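Local coordinates for type IV pilus secretin PilQ family protein (Vibrio cholerae, PDB 6W6M) that forms a ring of fourteen subunits in the outer membrane, the secretin channel through which the type IV competence pilus probably passes, at residues A269-E274 with E309-L314; I286-D289 with S294-I297; V321-R326 with V466-T471; S350-G355 with W362-L367; D375-V380 with G402-L407. All blocks are in the same frame, centred on the assembly; numbering follows the deposited sequence.

Contact 1: residues A269-E274 with E309-L314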
# COMPACT_ATOMS: atom_id res chain seq x y z
N ALA A 269 0.01 36.94 24.73
CA ALA A 269 0.64 35.62 24.77
C ALA A 269 1.63 35.52 25.92
O ALA A 269 1.90 34.42 26.42
CB ALA A 269 1.33 35.32 23.45
N MET A 270 2.19 36.65 26.35
CA MET A 270 3.10 36.60 27.49
C MET A 270 2.37 36.57 28.83
O MET A 270 2.76 35.81 29.72
CB MET A 270 4.05 37.79 27.45
CG MET A 270 4.84 37.98 28.72
SD MET A 270 5.99 39.35 28.60
CE MET A 270 5.03 40.51 27.64
N ILE A 271 1.30 37.35 28.98
CA ILE A 271 0.62 37.43 30.27
C ILE A 271 -0.21 36.17 30.52
O ILE A 271 -0.18 35.61 31.62
CB ILE A 271 -0.25 38.70 30.34
CG1 ILE A 271 0.62 39.92 30.61
CG2 ILE A 271 -1.29 38.56 31.41
CD1 ILE A 271 1.44 39.82 31.85
N GLY A 272 -0.95 35.72 29.52
CA GLY A 272 -1.68 34.48 29.66
C GLY A 272 -0.91 33.32 29.08
O GLY A 272 0.23 33.06 29.48
N GLY A 273 -1.51 32.61 28.13
CA GLY A 273 -0.77 31.62 27.37
C GLY A 273 -1.15 30.18 27.63
O GLY A 273 -2.27 29.89 28.06
N GLU A 274 -0.22 29.27 27.36
CA GLU A 274 -0.51 27.84 27.45
C GLU A 274 -0.59 27.39 28.90
O GLU A 274 0.32 27.62 29.70
CB GLU A 274 0.57 27.04 26.73
CG GLU A 274 0.80 27.44 25.28
CD GLU A 274 1.79 26.53 24.58
OE1 GLU A 274 2.25 25.56 25.21
OE2 GLU A 274 2.11 26.79 23.40
N GLU A 309 0.14 47.74 36.01
CA GLU A 309 1.42 48.39 36.28
C GLU A 309 2.55 47.74 35.49
O GLU A 309 3.40 48.43 34.91
CB GLU A 309 1.70 48.35 37.78
CG GLU A 309 2.97 49.07 38.18
CD GLU A 309 3.19 49.05 39.67
OE1 GLU A 309 2.37 48.45 40.39
OE2 GLU A 309 4.19 49.64 40.14
N ILE A 310 2.57 46.41 35.44
CA ILE A 310 3.61 45.71 34.69
C ILE A 310 3.53 46.04 33.20
O ILE A 310 4.52 46.46 32.59
CB ILE A 310 3.53 44.19 34.95
CG1 ILE A 310 4.37 43.83 36.17
CG2 ILE A 310 3.97 43.41 33.74
CD1 ILE A 310 4.48 42.35 36.43
N ILE A 311 2.36 45.86 32.60
CA ILE A 311 2.27 46.09 31.16
C ILE A 311 2.30 47.56 30.80
O ILE A 311 2.40 47.89 29.62
CB ILE A 311 1.03 45.43 30.53
CG1 ILE A 311 -0.26 46.01 31.10
CG2 ILE A 311 1.06 43.94 30.71
CD1 ILE A 311 -0.88 47.04 30.20
N GLU A 312 2.21 48.46 31.78
CA GLU A 312 2.54 49.85 31.52
C GLU A 312 4.04 50.07 31.61
O GLU A 312 4.56 51.00 30.99
CB GLU A 312 1.81 50.77 32.48
N SER A 313 4.74 49.25 32.38
CA SER A 313 6.19 49.30 32.41
C SER A 313 6.85 48.65 31.20
O SER A 313 8.02 48.93 30.94
CB SER A 313 6.71 48.63 33.68
OG SER A 313 8.05 48.21 33.51
N LEU A 314 6.15 47.79 30.47
CA LEU A 314 6.78 47.08 29.36
C LEU A 314 6.76 47.89 28.06
O LEU A 314 7.81 48.11 27.45
CB LEU A 314 6.12 45.72 29.14
CG LEU A 314 6.29 44.73 30.29
CD1 LEU A 314 5.47 43.49 30.03
CD2 LEU A 314 7.74 44.39 30.48

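Contact 2: residues I286-D289 with S294-I297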
# COMPACT_ATOMS: atom_id res chain seq x y z
N ILE A 286 -7.63 36.62 29.31
CA ILE A 286 -7.39 37.80 28.42
C ILE A 286 -8.03 37.53 27.06
O ILE A 286 -8.09 36.35 26.66
CB ILE A 286 -5.88 38.08 28.29
CG1 ILE A 286 -5.04 36.83 28.60
CG2 ILE A 286 -5.47 39.26 29.16
CD1 ILE A 286 -3.55 37.07 28.57
N SER A 287 -8.49 38.58 26.38
CA SER A 287 -8.82 38.50 24.96
C SER A 287 -8.20 39.67 24.23
O SER A 287 -7.90 40.71 24.81
CB SER A 287 -10.34 38.51 24.73
OG SER A 287 -10.95 37.37 25.29
N ILE A 288 -8.02 39.50 22.92
CA ILE A 288 -7.40 40.51 22.08
C ILE A 288 -8.46 41.16 21.21
O ILE A 288 -9.38 40.50 20.71
CB ILE A 288 -6.28 39.91 21.21
CG1 ILE A 288 -5.14 39.41 22.09
CG2 ILE A 288 -5.74 40.92 20.24
CD1 ILE A 288 -5.17 37.93 22.32
N ASP A 289 -8.33 42.47 21.01
CA ASP A 289 -9.10 43.22 20.02
C ASP A 289 -8.08 43.86 19.08
O ASP A 289 -7.42 44.84 19.44
CB ASP A 289 -9.98 44.26 20.68
CG ASP A 289 -10.80 45.03 19.69
OD1 ASP A 289 -11.67 44.43 19.03
OD2 ASP A 289 -10.57 46.25 19.59
N SER A 294 -5.99 46.45 21.52
CA SER A 294 -6.42 46.52 22.91
C SER A 294 -6.56 45.13 23.50
O SER A 294 -6.78 44.15 22.80
CB SER A 294 -7.74 47.28 23.06
OG SER A 294 -7.59 48.63 22.70
N LEU A 295 -6.45 45.07 24.82
CA LEU A 295 -6.71 43.86 25.59
C LEU A 295 -8.01 44.00 26.36
O LEU A 295 -8.39 45.10 26.76
CB LEU A 295 -5.56 43.57 26.55
CG LEU A 295 -4.33 42.96 25.89
CD1 LEU A 295 -3.22 42.77 26.90
CD2 LEU A 295 -4.71 41.66 25.25
N LEU A 296 -8.68 42.88 26.58
CA LEU A 296 -9.94 42.84 27.32
C LEU A 296 -9.80 41.76 28.38
O LEU A 296 -9.76 40.57 28.05
CB LEU A 296 -11.11 42.58 26.37
CG LEU A 296 -12.57 42.65 26.79
CD1 LEU A 296 -13.40 43.14 25.62
CD2 LEU A 296 -13.05 41.28 27.21
N ILE A 297 -9.71 42.16 29.65
CA ILE A 297 -9.35 41.25 30.73
C ILE A 297 -10.51 41.15 31.72
O ILE A 297 -11.24 42.12 31.96
CB ILE A 297 -8.07 41.72 31.45
CG1 ILE A 297 -6.87 41.62 30.50
CG2 ILE A 297 -7.83 40.91 32.71
CD1 ILE A 297 -5.64 42.29 31.03

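Contact 3: residues V321-R326 with V466-T471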
# COMPACT_ATOMS: atom_id res chain seq x y z
N VAL A 321 19.09 50.19 14.85
CA VAL A 321 20.49 49.95 14.53
C VAL A 321 20.65 49.88 13.02
O VAL A 321 19.76 49.42 12.31
CB VAL A 321 21.01 48.65 15.19
CG1 VAL A 321 22.41 48.35 14.75
CG2 VAL A 321 20.96 48.76 16.68
N GLN A 322 21.80 50.34 12.55
CA GLN A 322 22.19 50.31 11.15
C GLN A 322 23.42 49.44 10.99
O GLN A 322 24.44 49.69 11.63
CB GLN A 322 22.47 51.73 10.66
CG GLN A 322 22.89 51.83 9.22
CD GLN A 322 23.34 53.23 8.87
OE1 GLN A 322 22.96 54.19 9.54
NE2 GLN A 322 24.14 53.35 7.83
N ILE A 323 23.33 48.41 10.15
CA ILE A 323 24.40 47.43 9.99
C ILE A 323 24.91 47.46 8.55
O ILE A 323 24.12 47.49 7.60
CB ILE A 323 23.96 46.01 10.39
CG1 ILE A 323 23.64 45.94 11.88
CG2 ILE A 323 25.04 45.00 10.09
CD1 ILE A 323 22.18 46.00 12.19
N GLU A 324 26.23 47.50 8.39
CA GLU A 324 26.82 47.54 7.07
C GLU A 324 28.00 46.59 6.90
O GLU A 324 29.02 46.73 7.56
CB GLU A 324 27.25 48.96 6.71
CG GLU A 324 27.82 49.07 5.30
CD GLU A 324 28.20 50.48 4.93
OE1 GLU A 324 28.06 51.37 5.79
OE2 GLU A 324 28.64 50.69 3.79
N ALA A 325 27.84 45.64 6.00
CA ALA A 325 28.87 44.66 5.69
C ALA A 325 29.69 45.12 4.48
O ALA A 325 29.24 45.92 3.67
CB ALA A 325 28.26 43.28 5.44
N ARG A 326 30.90 44.60 4.38
CA ARG A 326 31.78 44.98 3.27
C ARG A 326 32.66 43.81 2.87
O ARG A 326 33.45 43.32 3.67
CB ARG A 326 32.65 46.17 3.65
CG ARG A 326 33.15 46.93 2.48
CD ARG A 326 34.23 47.88 2.87
NE ARG A 326 34.53 48.81 1.79
CZ ARG A 326 35.75 49.23 1.48
NH1 ARG A 326 36.79 48.79 2.18
NH2 ARG A 326 35.94 50.07 0.48
N VAL A 466 20.85 39.38 9.66
CA VAL A 466 21.39 39.83 10.94
C VAL A 466 20.31 39.94 12.01
O VAL A 466 19.14 40.25 11.73
CB VAL A 466 22.16 41.16 10.77
CG1 VAL A 466 21.25 42.26 10.30
CG2 VAL A 466 22.88 41.54 12.04
N THR A 467 20.72 39.65 13.27
CA THR A 467 19.97 39.97 14.49
C THR A 467 20.86 40.68 15.51
O THR A 467 21.86 40.11 15.97
CB THR A 467 19.36 38.72 15.13
OG1 THR A 467 18.90 37.81 14.12
CG2 THR A 467 18.18 39.10 16.00
N PRO A 468 20.55 41.94 15.84
CA PRO A 468 21.39 42.70 16.77
C PRO A 468 20.89 42.74 18.21
O PRO A 468 19.75 42.36 18.48
CB PRO A 468 21.36 44.10 16.15
CG PRO A 468 20.01 44.20 15.57
CD PRO A 468 19.60 42.81 15.13
N GLN A 469 21.72 43.21 19.13
CA GLN A 469 21.33 43.38 20.53
C GLN A 469 22.20 44.45 21.16
O GLN A 469 23.43 44.37 21.09
CB GLN A 469 21.47 42.06 21.31
CG GLN A 469 21.13 42.19 22.77
CD GLN A 469 21.27 40.90 23.55
OE1 GLN A 469 20.91 39.83 23.09
NE2 GLN A 469 21.81 41.00 24.76
N ILE A 470 21.58 45.44 21.79
CA ILE A 470 22.27 46.57 22.40
C ILE A 470 22.49 46.28 23.88
O ILE A 470 21.56 45.86 24.57
CB ILE A 470 21.49 47.88 22.21
CG1 ILE A 470 21.43 48.26 20.74
CG2 ILE A 470 22.12 48.99 23.00
CD1 ILE A 470 20.47 49.37 20.46
N THR A 471 23.70 46.51 24.36
CA THR A 471 24.11 46.29 25.74
C THR A 471 24.38 47.62 26.44
O THR A 471 24.44 48.67 25.81
CB THR A 471 25.36 45.40 25.77
OG1 THR A 471 26.51 46.17 25.44
CG2 THR A 471 25.22 44.26 24.78

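Contact 4: residues S350-G355 with W362-L367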
# COMPACT_ATOMS: atom_id res chain seq x y z
N SER A 350 76.05 9.06 -50.33
CA SER A 350 76.06 7.83 -49.53
C SER A 350 76.10 8.10 -48.03
O SER A 350 76.24 7.18 -47.23
CB SER A 350 77.21 6.91 -49.93
OG SER A 350 78.44 7.41 -49.42
N HIS A 351 75.98 9.36 -47.61
CA HIS A 351 75.97 9.73 -46.20
C HIS A 351 74.93 10.82 -45.99
O HIS A 351 74.87 11.76 -46.78
CB HIS A 351 77.33 10.24 -45.73
CG HIS A 351 78.35 9.17 -45.49
ND1 HIS A 351 79.11 9.12 -44.35
CD2 HIS A 351 78.74 8.13 -46.26
CE1 HIS A 351 79.92 8.08 -44.41
NE2 HIS A 351 79.72 7.46 -45.56
N SER A 352 74.15 10.70 -44.93
CA SER A 352 73.08 11.66 -44.66
C SER A 352 72.98 11.93 -43.17
O SER A 352 73.51 11.19 -42.35
CB SER A 352 71.74 11.14 -45.17
OG SER A 352 71.75 11.03 -46.58
N VAL A 353 72.29 13.02 -42.84
CA VAL A 353 72.01 13.38 -41.46
C VAL A 353 70.65 14.07 -41.41
O VAL A 353 70.38 14.99 -42.19
CB VAL A 353 73.08 14.30 -40.85
CG1 VAL A 353 72.66 14.73 -39.47
CG2 VAL A 353 74.40 13.59 -40.76
N GLY A 354 69.82 13.64 -40.47
CA GLY A 354 68.47 14.16 -40.38
C GLY A 354 67.98 14.13 -38.96
O GLY A 354 68.76 14.15 -38.01
N GLY A 355 66.66 14.12 -38.81
CA GLY A 355 66.02 14.18 -37.50
C GLY A 355 65.11 12.98 -37.27
O GLY A 355 64.34 12.96 -36.31
N TRP A 362 63.43 9.84 -46.95
CA TRP A 362 62.82 10.75 -47.91
C TRP A 362 63.86 11.46 -48.76
O TRP A 362 63.67 11.62 -49.96
CB TRP A 362 61.95 11.78 -47.19
CG TRP A 362 61.37 12.79 -48.12
CD1 TRP A 362 60.19 12.71 -48.79
CD2 TRP A 362 61.95 14.05 -48.49
NE1 TRP A 362 59.99 13.84 -49.54
CE2 TRP A 362 61.06 14.68 -49.37
CE3 TRP A 362 63.13 14.71 -48.15
CZ2 TRP A 362 61.31 15.93 -49.93
CZ3 TRP A 362 63.38 15.95 -48.70
CH2 TRP A 362 62.48 16.54 -49.58
N GLN A 363 64.96 11.90 -48.15
CA GLN A 363 65.98 12.59 -48.93
C GLN A 363 66.80 11.56 -49.69
O GLN A 363 68.03 11.51 -49.59
CB GLN A 363 66.87 13.47 -48.04
CG GLN A 363 67.48 12.77 -46.86
CD GLN A 363 68.39 13.68 -46.08
OE1 GLN A 363 68.57 14.84 -46.43
NE2 GLN A 363 68.98 13.15 -45.01
N LYS A 364 66.08 10.73 -50.43
CA LYS A 364 66.59 9.68 -51.31
C LYS A 364 65.40 9.29 -52.19
O LYS A 364 64.41 10.03 -52.31
CB LYS A 364 67.02 8.44 -50.53
CG LYS A 364 68.14 8.64 -49.52
CD LYS A 364 69.44 9.04 -50.20
CE LYS A 364 70.57 9.17 -49.19
NZ LYS A 364 71.84 9.59 -49.84
N GLY A 365 65.49 8.15 -52.86
CA GLY A 365 64.32 7.74 -53.60
C GLY A 365 63.42 6.74 -52.92
O GLY A 365 62.52 6.20 -53.58
N LEU A 366 63.62 6.47 -51.63
CA LEU A 366 63.06 5.25 -51.05
C LEU A 366 61.58 5.41 -50.70
O LEU A 366 60.76 4.55 -51.04
CB LEU A 366 63.90 4.85 -49.83
CG LEU A 366 65.31 4.48 -50.28
CD1 LEU A 366 66.23 4.21 -49.12
CD2 LEU A 366 65.25 3.27 -51.18
N LEU A 367 61.21 6.48 -50.01
CA LEU A 367 59.81 6.67 -49.64
C LEU A 367 58.98 7.05 -50.86
O LEU A 367 59.47 7.68 -51.80
CB LEU A 367 59.66 7.74 -48.57
CG LEU A 367 60.20 7.43 -47.18
CD1 LEU A 367 59.64 8.42 -46.17
CD2 LEU A 367 59.90 6.01 -46.77

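Contact 5: residues D375-V380 with G402-L407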
# COMPACT_ATOMS: atom_id res chain seq x y z
N ASP A 375 56.84 17.07 -40.00
CA ASP A 375 56.98 16.56 -38.65
C ASP A 375 58.19 15.66 -38.47
O ASP A 375 58.83 15.69 -37.42
CB ASP A 375 55.72 15.81 -38.24
CG ASP A 375 54.55 16.73 -38.03
OD1 ASP A 375 54.77 17.95 -37.91
OD2 ASP A 375 53.40 16.24 -37.99
N GLU A 376 58.52 14.85 -39.48
CA GLU A 376 59.74 14.05 -39.41
C GLU A 376 60.99 14.88 -39.62
O GLU A 376 62.09 14.41 -39.34
CB GLU A 376 59.68 12.93 -40.45
CG GLU A 376 58.29 12.38 -40.70
CD GLU A 376 57.69 11.74 -39.47
OE1 GLU A 376 58.44 11.36 -38.55
OE2 GLU A 376 56.45 11.60 -39.42
N PHE A 377 60.84 16.11 -40.11
CA PHE A 377 61.99 16.95 -40.38
C PHE A 377 62.67 17.43 -39.11
O PHE A 377 63.90 17.41 -39.02
CB PHE A 377 61.57 18.14 -41.26
CG PHE A 377 62.59 19.23 -41.36
CD1 PHE A 377 63.80 19.01 -42.00
CD2 PHE A 377 62.34 20.48 -40.84
CE1 PHE A 377 64.74 20.01 -42.09
CE2 PHE A 377 63.28 21.47 -40.93
CZ PHE A 377 64.48 21.24 -41.56
N LEU A 378 61.89 17.83 -38.10
CA LEU A 378 62.41 18.60 -36.98
C LEU A 378 63.21 17.73 -36.03
O LEU A 378 62.83 16.60 -35.72
CB LEU A 378 61.27 19.29 -36.24
CG LEU A 378 60.49 20.36 -37.01
CD1 LEU A 378 59.30 20.85 -36.21
CD2 LEU A 378 61.38 21.52 -37.39
N ASN A 379 64.34 18.26 -35.57
CA ASN A 379 65.16 17.59 -34.56
C ASN A 379 64.64 17.87 -33.16
O ASN A 379 64.34 16.95 -32.40
CB ASN A 379 66.62 18.04 -34.67
CG ASN A 379 67.41 17.22 -35.64
OD1 ASN A 379 68.43 16.65 -35.30
ND2 ASN A 379 66.94 17.16 -36.87
N VAL A 380 64.53 19.14 -32.81
CA VAL A 380 64.07 19.56 -31.49
C VAL A 380 62.76 20.31 -31.68
O VAL A 380 62.70 21.29 -32.42
CB VAL A 380 65.12 20.44 -30.80
CG1 VAL A 380 64.56 21.03 -29.54
CG2 VAL A 380 66.35 19.63 -30.50
N GLY A 402 72.37 20.35 -50.99
CA GLY A 402 71.35 19.65 -50.24
C GLY A 402 71.07 20.22 -48.87
O GLY A 402 69.94 20.09 -48.37
N THR A 403 72.04 20.87 -48.24
CA THR A 403 71.92 21.29 -46.85
C THR A 403 70.72 22.20 -46.64
O THR A 403 70.42 23.07 -47.45
CB THR A 403 73.20 22.00 -46.41
OG1 THR A 403 74.30 21.09 -46.53
CG2 THR A 403 73.10 22.48 -44.98
N LEU A 404 70.04 22.00 -45.51
CA LEU A 404 68.95 22.85 -45.07
C LEU A 404 69.00 22.93 -43.55
O LEU A 404 69.26 21.92 -42.89
CB LEU A 404 67.59 22.31 -45.53
CG LEU A 404 66.35 23.17 -45.31
CD1 LEU A 404 65.36 22.94 -46.43
CD2 LEU A 404 65.68 22.87 -44.01
N LEU A 405 68.76 24.12 -43.01
CA LEU A 405 68.68 24.23 -41.56
C LEU A 405 67.70 25.33 -41.17
O LEU A 405 67.73 26.43 -41.73
CB LEU A 405 70.05 24.48 -40.93
CG LEU A 405 70.26 24.45 -39.42
CD1 LEU A 405 71.64 23.92 -39.07
CD2 LEU A 405 70.06 25.85 -38.86
N ASP A 406 66.84 25.03 -40.19
CA ASP A 406 65.78 25.92 -39.73
C ASP A 406 65.86 26.13 -38.22
O ASP A 406 66.16 25.19 -37.48
CB ASP A 406 64.41 25.34 -40.05
CG ASP A 406 64.09 25.38 -41.51
OD1 ASP A 406 65.03 25.45 -42.32
OD2 ASP A 406 62.90 25.34 -41.86
N LEU A 407 65.54 27.34 -37.77
CA LEU A 407 65.54 27.66 -36.35
C LEU A 407 64.46 28.68 -36.02
O LEU A 407 64.51 29.80 -36.53
CB LEU A 407 66.90 28.20 -35.91
CG LEU A 407 67.05 28.66 -34.46
CD1 LEU A 407 66.86 27.50 -33.51
CD2 LEU A 407 68.41 29.27 -34.23

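Contact 1: residues A269-E274 with E309-L314
Between the two helices of a small secretin domain, in which the chain order strand, helix, strand, strand, helix sets two helices beside a three-stranded antiparallel sheet, Met-270 and Leu-314 bring their methyl ends together tip to tip, CE of Met-270 lying 3.8 Å from CD1 of Leu-314. The arrangement shows how two helices can be packed together by a few apolar side chains that meet in different ways. The thioether gets there because its CG stands opposite the backbone N (chi1 168°) and the chain stays straight until chi3, where it bends and brings CE round.

The second pair, from the next residue on one helix and about a turn earlier on the other, is set differently. Ile-271 and Ile-311 lie across one another at about a right angle, and their CA atoms are 8.9 Å apart. All four residues are buried, and the helix of Ile-271 ends just here, Gly-272 being the first residue to leave helical angles. A neighbouring subunit packs close by, with its Asp-289 against Met-270 and its Ile-256 against Leu-314. In the isoleucine pair the touching branches are unlike: CG1 of Ile-271 meets the methyl CG2 of Ile-311 at 4.0 Å.

Contact 2: residues I286-D289 with S294-I297
The peptide groups of Ser-287 and Leu-296, and of Asp-289 and Ser-294, are the flat elements of this contact, linked by four backbone hydrogen bonds. On one face of the ribbon they form stand Ile-286, Ile-288, Leu-295 and Ile-297; on the other stand Ser-287, Asp-289, Ser-294 and Leu-296. Ser-287 N to Leu-296 O and Leu-296 N to Ser-287 O both span 2.9 Å. Asp-289 N reaches Ser-294 O at 2.9 Å; these three donors are tilted 22 to 26° from the carbonyl plane, whereas Ser-294 N returns its bond to Asp-289 O in the carbonyl plane.

The result is an antiparallel beta hairpin that supplies the central strand (294-299) and one outer strand (285-289) of the three-stranded sheet in a secretin periplasmic domain. Strand 253-258 flanks 294-297 along its other side, and helix 264-271 lies over the isoleucine and leucine face, where Ala-268 touches both Ile-288 and Leu-295.

Between the hydrogen-bonded pairs, Ile-288 and Leu-295 lie side by side, CG1 of Ile-288 being 3.9 Å from CD2 of Leu-295. With its CG opposite the carbonyl carbon (chi1 -77°), Leu-295 also leans CD2 toward the carbonyl of Ser-287, 3.4 Å from its O. On the other face, Asn-278 and Leu-280 of a neighbouring subunit pack on Ser-287 and Leu-296. OD2 of Asp-289 is hydrogen-bonded to OG1 of Thr-292 in the hairpin loop.

Contact 3: residues V321-R326 with V466-T471
Val-321 and Ile-323 meet Val-466, Pro-468 and Ile-470 in a face-to-face contact between two beta sheets, the layered build expected of the double-walled barrel of secretins. Segment 321-326 opens the long strand 320-347, whose sheet also holds strands 404-429 and 549-568; segment 466-471 lies on strand 456-471 of a separate four-stranded antiparallel sheet, probably part of the inner wall. The short axes approach to 9.0 Å and run at 131° to each other, so the strands are layered across a side-chain interval and are not paired by their backbones.

Alternation decides which residues take part. Val-321 and Ile-323 point toward the other strand, as do Val-466 and Pro-468. Val-321 and Ile-470 slide past one another in opposite directions: CG2 of Val-321 lies 3.9 Å from CD1 of Ile-470 and 4.1 Å from its CG1. Ile-470 extends CG1 opposite the carbonyl carbon (chi1 -66°), which brings the end of the chain nearer to Val-321 than its CB direction would suggest.

Further along, the single methyl CD1 of Ile-323 serves two partners, CG1 of Val-466 at 4.3 Å and the ring atom CG of Pro-468 at 4.4 Å. Leu-426 and Thr-428, in the sheet of 321-326, also pack on Val-466 and Pro-468, while Leu-476, Leu-478 and Leu-480 line the neighbouring strand.

The backbone of Val-321 and Ile-323 is bonded within its own sheet, to Thr-428 and Leu-426. Between these two segments the contact is apolar, made through approaches that fix distance more than direction.

Contact 4: residues S350-G355 with W362-L367
Ser-352 is approached by two side chains of the facing loop, Gln-363 and Lys-364. The amide nitrogen NE2 of Gln-363 comes up to CB of Ser-352, 3.4 Å away, and stands 3.6 Å from O of Val-353. OG of Ser-352 points across toward the end of the lysine, 3.4 Å from CE and 3.6 Å from NZ of Lys-364. These are van der Waals approaches of polar side chains, none of them a hydrogen bond.

The lysine chain bends once, at chi2 (-64°), and then runs straight past the hydroxyl of Ser-352. Gln-363 sends CG between its backbone N and carbonyl carbon (chi1 53°) and continues extended, so its amide projects to the strand.

Ser-352 and Val-353 belong to the short strand 352-354, which pairs antiparallel with strand 320-347 and, on its other side, with a strand of a neighbouring subunit; the beta sheet therefore runs on across the interface of the ring. Gln-363 lies just after helix 357-362.

Farther out, OD1 of Asn-360 makes a weak hydrogen bond to NE2 of Gln-363, and Met-345 and Thr-347 touch the glutamine chain. Gln-395 of the neighbouring subunit packs against both Ser-352 and Lys-364.

Contact 5: residues D375-V380 with G402-L407
Around Phe-377 the backbone leaves a weakly bonded helical turn, whereas Leu-404 and Asp-406 lie on extended strand, two residues apart with their side chains on the same side. That spacing gives the phenyl ring two neighbours, one apolar and one acidic, while the intervening Leu-405 turns away.

Phe-377 reaches them because its CG lies opposite the backbone N (chi1 167°), which carries the ring out from the helical turn toward the strand. The ring and Leu-404 cross obliquely, with CD2 of the leucine by the outer end of the ring, its exact spacing being doubtful. Asp-406 comes from another direction, at about a right angle to the phenylalanine chain. Its CG and OD2 both lie 4.0 Å from CE2 of Phe-377, and the carboxylate plane is turned 74° from the ring plane. The carboxylate thus lies obliquely beside the ring, a polar group placed next to a buried aromatic one; such surroundings might raise its proton affinity somewhat.

Other parts of the subunit surround the contact. Met-345 packs on Phe-377, and Met-345 and Gly-343 are joined by backbone hydrogen bonds to Leu-404 and Asp-406, respectively. A neighbouring subunit adds its Leu-366 against Leu-404 and its Ile-357 against Asp-406.

Just beyond the helical turn, Asn-379 and Val-380 both face Trp-342, forming a classic beta bulge where strand 380-382 begins to pair with strand 320-347. The resulting arrangement is a short helical turn packed through Phe-377 on the antiparallel sheet of a secretin barrel.

From the N terminus, contact 1 closes a loop between helices 264-271 and 303-314, and contact 2, the hairpin, closes within it; the two touch where Ile-286 meets the end of helix 264-271. Together they build one periplasmic domain. Contact 3 then opens at strand 320-347, in series with both, and closes some 140 residues later, joining the two sheets of the barrel. Contacts 4 and 5 both fall within that long loop and follow one another without crossing. Their centres lie 12 Å apart, and Gly-355 packs against Asn-379. They sit far from the domain of contacts 1 and 2, on the opposite side of the chain's centre, about 97 to 109 Å between centres.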